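Local atomic coordinates of conserved hypothetical protein (Pyrococcus furiosus, PDB entry 1Y81), a protein that is of unknown function but belongs to the CoA-binding domain family and holds coenzyme A in a Rossmann-like fold. Residues F99-E104 against G122-V127; V81-A86 against E106-F111. All coordinates share one frame; numbering follows the deposited sequence.

Contact 1 (F99-E104 against G122-V127); sequences FQPGAE and GRCIMV. With COA (coenzyme A), chain C; SCN (thiocyanate ion), chain B.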
loop_
_atom_site.group_PDB
_atom_site.type_symbol
_atom_site.label_atom_id
_atom_site.label_comp_id
_atom_site.label_asym_id
_atom_site.label_seq_id
_atom_site.Cartn_x
_atom_site.Cartn_y
_atom_site.Cartn_z
ATOM N N PHE A 99 1.508 3.963 5.835
ATOM C CA PHE A 99 0.524 3.152 6.561
ATOM C C PHE A 99 -0.690 3.980 6.942
ATOM O O PHE A 99 -0.563 4.982 7.668
ATOM C CB PHE A 99 1.159 2.499 7.803
ATOM C CG PHE A 99 2.266 1.530 7.469
ATOM C CD1 PHE A 99 2.021 0.157 7.429
ATOM C CD2 PHE A 99 3.550 1.998 7.185
ATOM C CE1 PHE A 99 3.056 -0.765 7.094
ATOM C CE2 PHE A 99 4.584 1.105 6.852
ATOM C CZ PHE A 99 4.343 -0.272 6.795
ATOM N N GLN A 100 -1.868 3.581 6.448
ATOM C CA GLN A 100 -3.126 4.204 6.883
ATOM C C GLN A 100 -3.301 3.955 8.368
ATOM O O GLN A 100 -2.834 2.928 8.870
ATOM C CB GLN A 100 -4.322 3.626 6.124
ATOM C CG GLN A 100 -4.410 4.096 4.702
ATOM C CD GLN A 100 -4.713 5.562 4.579
ATOM O OE1 GLN A 100 -3.799 6.372 4.396
ATOM N NE2 GLN A 100 -6.002 5.930 4.668
ATOM N N PRO A 101 -3.935 4.915 9.087
ATOM C CA PRO A 101 -4.206 4.686 10.509
ATOM C C PRO A 101 -4.908 3.356 10.733
ATOM O O PRO A 101 -5.935 3.068 10.078
ATOM C CB PRO A 101 -5.118 5.854 10.882
ATOM C CG PRO A 101 -4.707 6.949 9.990
ATOM C CD PRO A 101 -4.389 6.251 8.657
ATOM N N GLY A 102 -4.349 2.551 11.635
ATOM C CA GLY A 102 -4.864 1.221 11.960
ATOM C C GLY A 102 -3.990 0.109 11.421
ATOM O O GLY A 102 -4.060 -1.027 11.894
ATOM N N ALA A 103 -3.150 0.456 10.437
ATOM C CA ALA A 103 -2.244 -0.478 9.770
ATOM C C ALA A 103 -0.835 -0.445 10.404
ATOM O O ALA A 103 -0.019 -1.344 10.176
ATOM C CB ALA A 103 -2.149 -0.151 8.275
ATOM N N GLU A 104 -0.561 0.596 11.182
ATOM C CA GLU A 104 0.767 0.760 11.784
ATOM C C GLU A 104 0.961 -0.041 13.078
ATOM O O GLU A 104 -0.008 -0.501 13.704
ATOM C CB GLU A 104 1.056 2.252 12.024
ATOM C CG GLU A 104 0.455 2.843 13.329
ATOM C CD GLU A 104 -1.061 3.029 13.299
ATOM O OE1 GLU A 104 -1.660 3.014 12.195
ATOM O OE2 GLU A 104 -1.656 3.204 14.406
ATOM N N GLY A 122 -0.089 7.459 10.878
ATOM C CA GLY A 122 -1.084 8.417 11.409
ATOM C C GLY A 122 -1.641 9.457 10.464
ATOM O O GLY A 122 -2.382 10.352 10.895
ATOM N N ARG A 123 -1.286 9.357 9.183
ATOM C CA ARG A 123 -1.741 10.308 8.166
ATOM C C ARG A 123 -2.661 9.615 7.169
ATOM O O ARG A 123 -2.396 8.480 6.737
ATOM C CB ARG A 123 -0.566 10.932 7.412
ATOM C CG ARG A 123 0.254 11.942 8.232
ATOM C CD ARG A 123 1.087 12.841 7.326
ATOM N NE ARG A 123 2.215 12.141 6.717
ATOM C CZ ARG A 123 2.817 12.519 5.591
ATOM N NH1 ARG A 123 2.398 13.596 4.923
ATOM N NH2 ARG A 123 3.840 11.812 5.120
ATOM N N CYS A 124 -3.728 10.317 6.812
ATOM C CA CYS A 124 -4.742 9.794 5.925
ATOM C C CYS A 124 -4.429 10.134 4.448
ATOM O O CYS A 124 -4.475 11.287 4.074
ATOM C CB CYS A 124 -6.083 10.391 6.334
ATOM S SG CYS A 124 -6.657 9.854 7.961
ATOM N N ILE A 125 -4.152 9.114 3.621
ATOM C CA ILE A 125 -3.782 9.329 2.195
ATOM C C ILE A 125 -4.795 10.161 1.370
ATOM O O ILE A 125 -4.385 10.968 0.533
ATOM C CB ILE A 125 -3.449 7.971 1.451
ATOM C CG1 ILE A 125 -2.731 8.207 0.109
ATOM C CG2 ILE A 125 -4.697 7.132 1.253
ATOM C CD1 ILE A 125 -1.369 8.813 0.235
HETATM N N MSE A 126 -6.106 9.960 1.573
HETATM C CA MSE A 126 -7.088 10.741 0.809
HETATM C C MSE A 126 -7.115 12.217 1.257
HETATM O O MSE A 126 -7.295 13.103 0.438
HETATM C CB MSE A 126 -8.493 10.126 0.842
HETATM C CG MSE A 126 -8.543 8.662 0.409
HETATM SE SE MSE A 126 -10.381 8.003 0.251
HETATM C CE MSE A 126 -10.826 7.421 2.091
ATOM N N VAL A 127 -6.929 12.450 2.556
ATOM C CA VAL A 127 -6.752 13.805 3.070
ATOM C C VAL A 127 -5.498 14.442 2.467
ATOM O O VAL A 127 -5.558 15.552 1.907
ATOM C CB VAL A 127 -6.669 13.828 4.617
ATOM C CG1 VAL A 127 -6.267 15.238 5.129
ATOM C CG2 VAL A 127 -7.998 13.387 5.223
HETATM N N1A COA C . -1.540 -8.608 0.728
HETATM C C2A COA C . -2.516 -7.798 0.204
HETATM N N3A COA C . -3.759 -7.748 0.785
HETATM C C4A COA C . -4.036 -8.535 1.858
HETATM C C5A COA C . -3.069 -9.372 2.410
HETATM C C6A COA C . -1.805 -9.407 1.838
HETATM N N6A COA C . -0.870 -10.201 2.337
HETATM N N7A COA C . -3.624 -10.002 3.476
HETATM C C8A COA C . -4.905 -9.575 3.603
HETATM N N9A COA C . -5.167 -8.675 2.606
HETATM C C1B COA C . -6.435 -7.972 2.311
HETATM C C2B COA C . -7.653 -8.639 2.951
HETATM O O2B COA C . -7.990 -9.924 2.370
HETATM C C3B COA C . -8.663 -7.504 2.744
HETATM O O3B COA C . -9.226 -7.493 1.445
HETATM P P3B COA C . -10.577 -8.335 1.106
HETATM O O7A COA C . -10.406 -9.088 -0.180
HETATM O O8A COA C . -11.671 -7.332 1.006
HETATM O O9A COA C . -10.761 -9.372 2.171
HETATM C C4B COA C . -7.833 -6.220 2.877
HETATM O O4B COA C . -6.461 -6.619 2.725
HETATM C C5B COA C . -8.043 -5.498 4.223
HETATM O O5B COA C . -7.746 -6.413 5.257
HETATM P P1A COA C . -8.806 -6.721 6.428
HETATM O O1A COA C . -8.314 -7.875 7.268
HETATM O O2A COA C . -10.185 -6.904 5.833
HETATM O O3A COA C . -8.677 -5.359 7.276
HETATM P P2A COA C . -9.834 -4.261 7.458
HETATM O O4A COA C . -10.970 -4.843 8.260
HETATM O O5A COA C . -10.319 -3.634 6.202
HETATM O O6A COA C . -9.086 -3.132 8.307
HETATM C CBP COA C . -7.245 -1.714 8.926
HETATM C CCP COA C . -7.988 -2.418 7.769
HETATM C CDP COA C . -6.052 -0.972 8.311
HETATM C CEP COA C . -6.705 -2.757 9.901
HETATM C CAP COA C . -8.195 -0.760 9.687
HETATM O OAP COA C . -7.543 -0.202 10.815
HETATM C C9P COA C . -8.586 0.316 8.714
HETATM O O9P COA C . -9.754 0.148 7.972
HETATM N N8P COA C . -7.739 1.347 8.590
HETATM C C7P COA C . -7.871 2.443 7.640
HETATM C C6P COA C . -8.833 3.495 8.041
HETATM C C5P COA C . -8.782 4.582 7.005
HETATM O O5P COA C . -8.220 4.437 5.894
HETATM N N4P COA C . -9.406 5.653 7.420
HETATM C C3P COA C . -9.558 6.877 6.705
HETATM C C2P COA C . -9.046 8.044 7.550
HETATM S S1P COA C . -7.251 7.896 7.836
HETATM S S SCN B . -9.904 10.021 4.509
HETATM C C SCN B . -8.534 9.006 4.093
HETATM N N SCN B . -7.576 8.401 3.816
HETATM O O HOH W 1 0.243 7.610 7.364
HETATM O O HOH W 2 -0.656 4.754 10.452
#
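The side-chain amide of Gln100 carries the direct polar link between 99-104 and 122-127. Ile125 N donates to Gln100 OE1 at 2.9 Å, nearly straight (164°), in the carbonyl plane and onto a lone pair. A second donor, the indole NE1 of Trp98, also reaches OE1, so the buried oxygen is held twice. With CG beside the backbone N and a further bend at chi2 (-67°), the chain folds back toward the helix start, crossing Ile125 at about a right angle; CG2 of Ile125 rests 3.4 Å from OE1. The other end of the amide faces the ligand: NE2 donates to COA O5P at 2.9 Å and to the thiocyanate nitrogen, which Met126 N also binds. These partners define which way round the amide sits, although the ion is probably a crystallisation component.

The setting is that of a Rossmann-like parallel sheet, in which ligands lie across the C-terminal ends of the strands: 99-104 leaves strand 96-99 through a type II beta turn from Gln100 to Ala103, and Cys124 is the N-cap residue of helix 125-128.

Covalent chemistry joins the ligand to this second segment, Cys124 SG forming a disulfide with COA S1P at 2.0 Å. Beside it the Pro101 ring supplies the apolar contact, its CG 4.0 Å from Cys124 SG. Pro101 O accepts a weak hydrogen bond from COA N8P.

Two waters bridge the backbones. Both donate to Phe99 O; one accepts from Arg123 N, the other from Gly122 N while also donating to Glu104 OE1. That carboxylate oxygen, through its syn lone pair, takes Gly102 N at 2.8 Å. The positive phi of Gly102 (108°) suits glycine, and with no CB to collide with, COA OAP comes within 3.2 Å of its CA.

Contact 2 (V81-A86 against E106-F111); sequences VGLQVA and EEIRRF. With COA (coenzyme A), chain C.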
loop_
_atom_site.group_PDB
_atom_site.type_symbol
_atom_site.label_atom_id
_atom_site.label_comp_id
_atom_site.label_asym_id
_atom_site.label_seq_id
_atom_site.Cartn_x
_atom_site.Cartn_y
_atom_site.Cartn_z
ATOM N N VAL A 81 -0.182 -8.511 9.159
ATOM C CA VAL A 81 0.004 -8.657 7.707
ATOM C C VAL A 81 0.984 -7.612 7.166
ATOM O O VAL A 81 1.867 -7.929 6.371
ATOM C CB VAL A 81 -1.358 -8.554 6.953
ATOM C CG1 VAL A 81 -1.149 -8.597 5.405
ATOM C CG2 VAL A 81 -2.275 -9.643 7.389
ATOM N N GLY A 82 0.815 -6.367 7.603
ATOM C CA GLY A 82 1.666 -5.268 7.183
ATOM C C GLY A 82 3.146 -5.494 7.469
ATOM O O GLY A 82 3.978 -5.132 6.661
ATOM N N LEU A 83 3.475 -6.095 8.617
ATOM C CA LEU A 83 4.887 -6.345 8.951
ATOM C C LEU A 83 5.538 -7.251 7.890
ATOM O O LEU A 83 6.619 -6.945 7.393
ATOM C CB LEU A 83 5.035 -6.964 10.336
ATOM C CG LEU A 83 6.472 -7.166 10.838
ATOM C CD1 LEU A 83 7.197 -5.841 11.086
ATOM C CD2 LEU A 83 6.446 -7.999 12.095
ATOM N N GLN A 84 4.841 -8.337 7.535
ATOM C CA GLN A 84 5.329 -9.308 6.535
ATOM C C GLN A 84 5.514 -8.632 5.180
ATOM O O GLN A 84 6.567 -8.775 4.522
ATOM C CB GLN A 84 4.353 -10.475 6.375
ATOM C CG GLN A 84 4.002 -11.249 7.650
ATOM C CD GLN A 84 2.644 -11.976 7.548
ATOM O OE1 GLN A 84 2.061 -12.101 6.458
ATOM N NE2 GLN A 84 2.139 -12.449 8.687
ATOM N N VAL A 85 4.488 -7.893 4.767
ATOM C CA VAL A 85 4.502 -7.209 3.473
ATOM C C VAL A 85 5.572 -6.113 3.409
ATOM O O VAL A 85 6.212 -5.929 2.371
ATOM C CB VAL A 85 3.098 -6.662 3.107
ATOM C CG1 VAL A 85 3.125 -5.876 1.789
ATOM C CG2 VAL A 85 2.095 -7.817 3.036
ATOM N N ALA A 86 5.770 -5.392 4.516
ATOM C CA ALA A 86 6.791 -4.332 4.545
ATOM C C ALA A 86 8.188 -4.916 4.385
ATOM O O ALA A 86 9.015 -4.329 3.717
ATOM C CB ALA A 86 6.690 -3.478 5.821
ATOM N N GLU A 106 4.341 -0.538 16.418
ATOM C CA GLU A 106 5.708 -0.257 16.832
ATOM C C GLU A 106 6.716 -1.286 16.293
ATOM O O GLU A 106 7.863 -0.930 15.993
ATOM C CB GLU A 106 5.805 -0.091 18.358
ATOM C CG GLU A 106 5.047 1.154 18.870
ATOM C CD GLU A 106 5.484 2.438 18.167
ATOM O OE1 GLU A 106 6.704 2.664 18.060
ATOM O OE2 GLU A 106 4.611 3.218 17.707
ATOM N N GLU A 107 6.285 -2.541 16.146
ATOM C CA GLU A 107 7.133 -3.571 15.507
ATOM C C GLU A 107 7.484 -3.204 14.064
ATOM O O GLU A 107 8.619 -3.417 13.614
ATOM C CB GLU A 107 6.496 -4.969 15.587
ATOM C CG GLU A 107 7.414 -6.073 15.040
ATOM C CD GLU A 107 7.024 -7.487 15.475
ATOM O OE1 GLU A 107 5.881 -7.689 15.928
ATOM O OE2 GLU A 107 7.878 -8.400 15.347
ATOM N N ILE A 108 6.512 -2.646 13.342
ATOM C CA ILE A 108 6.743 -2.126 12.000
ATOM C C ILE A 108 7.680 -0.924 12.060
ATOM O O ILE A 108 8.601 -0.799 11.253
ATOM C CB ILE A 108 5.389 -1.732 11.315
ATOM C CG1 ILE A 108 4.576 -2.994 10.979
ATOM C CG2 ILE A 108 5.630 -0.875 10.098
ATOM C CD1 ILE A 108 3.169 -2.706 10.449
ATOM N N ARG A 109 7.451 -0.043 13.029
ATOM C CA ARG A 109 8.301 1.135 13.186
ATOM C C ARG A 109 9.754 0.688 13.403
ATOM O O ARG A 109 10.657 1.189 12.740
ATOM C CB ARG A 109 7.831 2.016 14.343
ATOM C CG ARG A 109 8.351 3.442 14.256
ATOM C CD ARG A 109 8.242 4.203 15.598
ATOM N NE ARG A 109 6.864 4.403 16.048
ATOM C CZ ARG A 109 6.062 5.379 15.623
ATOM N NH1 ARG A 109 6.481 6.252 14.712
ATOM N NH2 ARG A 109 4.831 5.469 16.104
ATOM N N ARG A 110 9.942 -0.269 14.315
ATOM C CA ARG A 110 11.266 -0.833 14.639
ATOM C C ARG A 110 11.984 -1.370 13.397
ATOM O O ARG A 110 13.159 -1.057 13.157
ATOM C CB ARG A 110 11.125 -1.963 15.654
ATOM C CD ARG A 110 10.890 -1.875 18.603
ATOM N NE ARG A 110 10.002 -3.040 18.572
ATOM C CZ ARG A 110 8.852 -3.131 19.240
ATOM N NH1 ARG A 110 8.430 -2.123 20.000
ATOM N NH2 ARG A 110 8.122 -4.235 19.148
ATOM N N PHE A 111 11.268 -2.169 12.603
ATOM C CA PHE A 111 11.835 -2.741 11.385
ATOM C C PHE A 111 12.191 -1.661 10.344
ATOM O O PHE A 111 13.257 -1.717 9.718
ATOM C CB PHE A 111 10.887 -3.781 10.781
ATOM C CG PHE A 111 11.204 -4.117 9.352
ATOM C CD1 PHE A 111 12.272 -4.963 9.043
ATOM C CD2 PHE A 111 10.455 -3.564 8.310
ATOM C CE1 PHE A 111 12.581 -5.262 7.718
ATOM C CE2 PHE A 111 10.758 -3.853 6.987
ATOM C CZ PHE A 111 11.824 -4.705 6.688
HETATM N N1A COA C . -1.540 -8.608 0.728
HETATM C C2A COA C . -2.516 -7.798 0.204
HETATM N N3A COA C . -3.759 -7.748 0.785
HETATM C C4A COA C . -4.036 -8.535 1.858
HETATM C C5A COA C . -3.069 -9.372 2.410
HETATM C C6A COA C . -1.805 -9.407 1.838
HETATM N N6A COA C . -0.870 -10.201 2.337
HETATM N N7A COA C . -3.624 -10.002 3.476
HETATM C C8A COA C . -4.905 -9.575 3.603
HETATM N N9A COA C . -5.167 -8.675 2.606
HETATM C C1B COA C . -6.435 -7.972 2.311
HETATM C C2B COA C . -7.653 -8.639 2.951
HETATM O O2B COA C . -7.990 -9.924 2.370
HETATM C C3B COA C . -8.663 -7.504 2.744
HETATM O O3B COA C . -9.226 -7.493 1.445
HETATM P P3B COA C . -10.577 -8.335 1.106
HETATM O O7A COA C . -10.406 -9.088 -0.180
HETATM O O8A COA C . -11.671 -7.332 1.006
HETATM O O9A COA C . -10.761 -9.372 2.171
HETATM C C4B COA C . -7.833 -6.220 2.877
HETATM O O4B COA C . -6.461 -6.619 2.725
HETATM C C5B COA C . -8.043 -5.498 4.223
HETATM O O5B COA C . -7.746 -6.413 5.257
HETATM P P1A COA C . -8.806 -6.721 6.428
HETATM O O1A COA C . -8.314 -7.875 7.268
HETATM O O2A COA C . -10.185 -6.904 5.833
HETATM O O3A COA C . -8.677 -5.359 7.276
HETATM P P2A COA C . -9.834 -4.261 7.458
HETATM O O4A COA C . -10.970 -4.843 8.260
HETATM O O5A COA C . -10.319 -3.634 6.202
HETATM O O6A COA C . -9.086 -3.132 8.307
HETATM C CBP COA C . -7.245 -1.714 8.926
HETATM C CCP COA C . -7.988 -2.418 7.769
HETATM C CDP COA C . -6.052 -0.972 8.311
HETATM C CEP COA C . -6.705 -2.757 9.901
HETATM C CAP COA C . -8.195 -0.760 9.687
HETATM O OAP COA C . -7.543 -0.202 10.815
HETATM C C9P COA C . -8.586 0.316 8.714
HETATM O O9P COA C . -9.754 0.148 7.972
HETATM N N8P COA C . -7.739 1.347 8.590
HETATM C C7P COA C . -7.871 2.443 7.640
HETATM C C6P COA C . -8.833 3.495 8.041
HETATM C C5P COA C . -8.782 4.582 7.005
HETATM O O5P COA C . -8.220 4.437 5.894
HETATM N N4P COA C . -9.406 5.653 7.420
HETATM C C3P COA C . -9.558 6.877 6.705
HETATM C C2P COA C . -9.046 8.044 7.550
HETATM S S1P COA C . -7.251 7.896 7.836
#
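Leu83 contributes the largest share of the contact between helices 79-91 and 106-115. Its CG stands anti to the backbone N (chi1 -175°), and with chi2 at 67° both methyls come to the partner helix. CD1 lies over the backbone there, 3.9 Å from Ile108 CA, and also borders Phe111 CB. CD2 meets Glu107 near its tip, 3.5 Å from CD, the extended glutamate chain crossing the leucine at about a right angle, so that this methyl rests against both CG and the carboxylate group of a solvent-exposed residue.

Ile108 packs its CG1 against the other methyl, 3.9 Å from Leu83 CD1, and extends CD1 to within 4.1 Å of Gly82 C, where a CB would sit tightly against it. Further along, Phe111 turns a ring edge to Ala86, with CE2 3.7 Å from Ala86 O and 4.2 Å from its CB.

The two segments run almost parallel, at 15° and 9.6 Å between axes, as expected of successive helices in a Rossmann-like alternation of strand and helix, here linked through strand 96-99. Leu97 of that strand lies under Ala86. Ser105 OG binds Ile108 N near the helix start, and Lys87 and Val90 continue the bed of Phe111. On the ligand side of helix 79-91, Val81 CG1 sits 3.4 Å from COA N7A, and Val85 CG2 approaches N6A.

How the contacts relate
Along the chain the segments alternate: 81-86, 99-104, 106-111, then 122-127. Contact 1 lies at the C-terminal end of the parallel sheet and contact 2 between two helices packed on it, their centres about 14 Å apart. Strand 96-99 connects them: the ring of Phe99 packs by CZ against CG2 of Ile108 (3.6 Å) and CB of Ala86 (4.1 Å), while Ala103 O lies near Ile108 CD1. Both also touch the same coenzyme A, contact 1 along its pantetheine arm and thiol end, contact 2 at its adenine. One Rossmann-like domain thus grips an extended ligand from separate parts of its helical layer and loops.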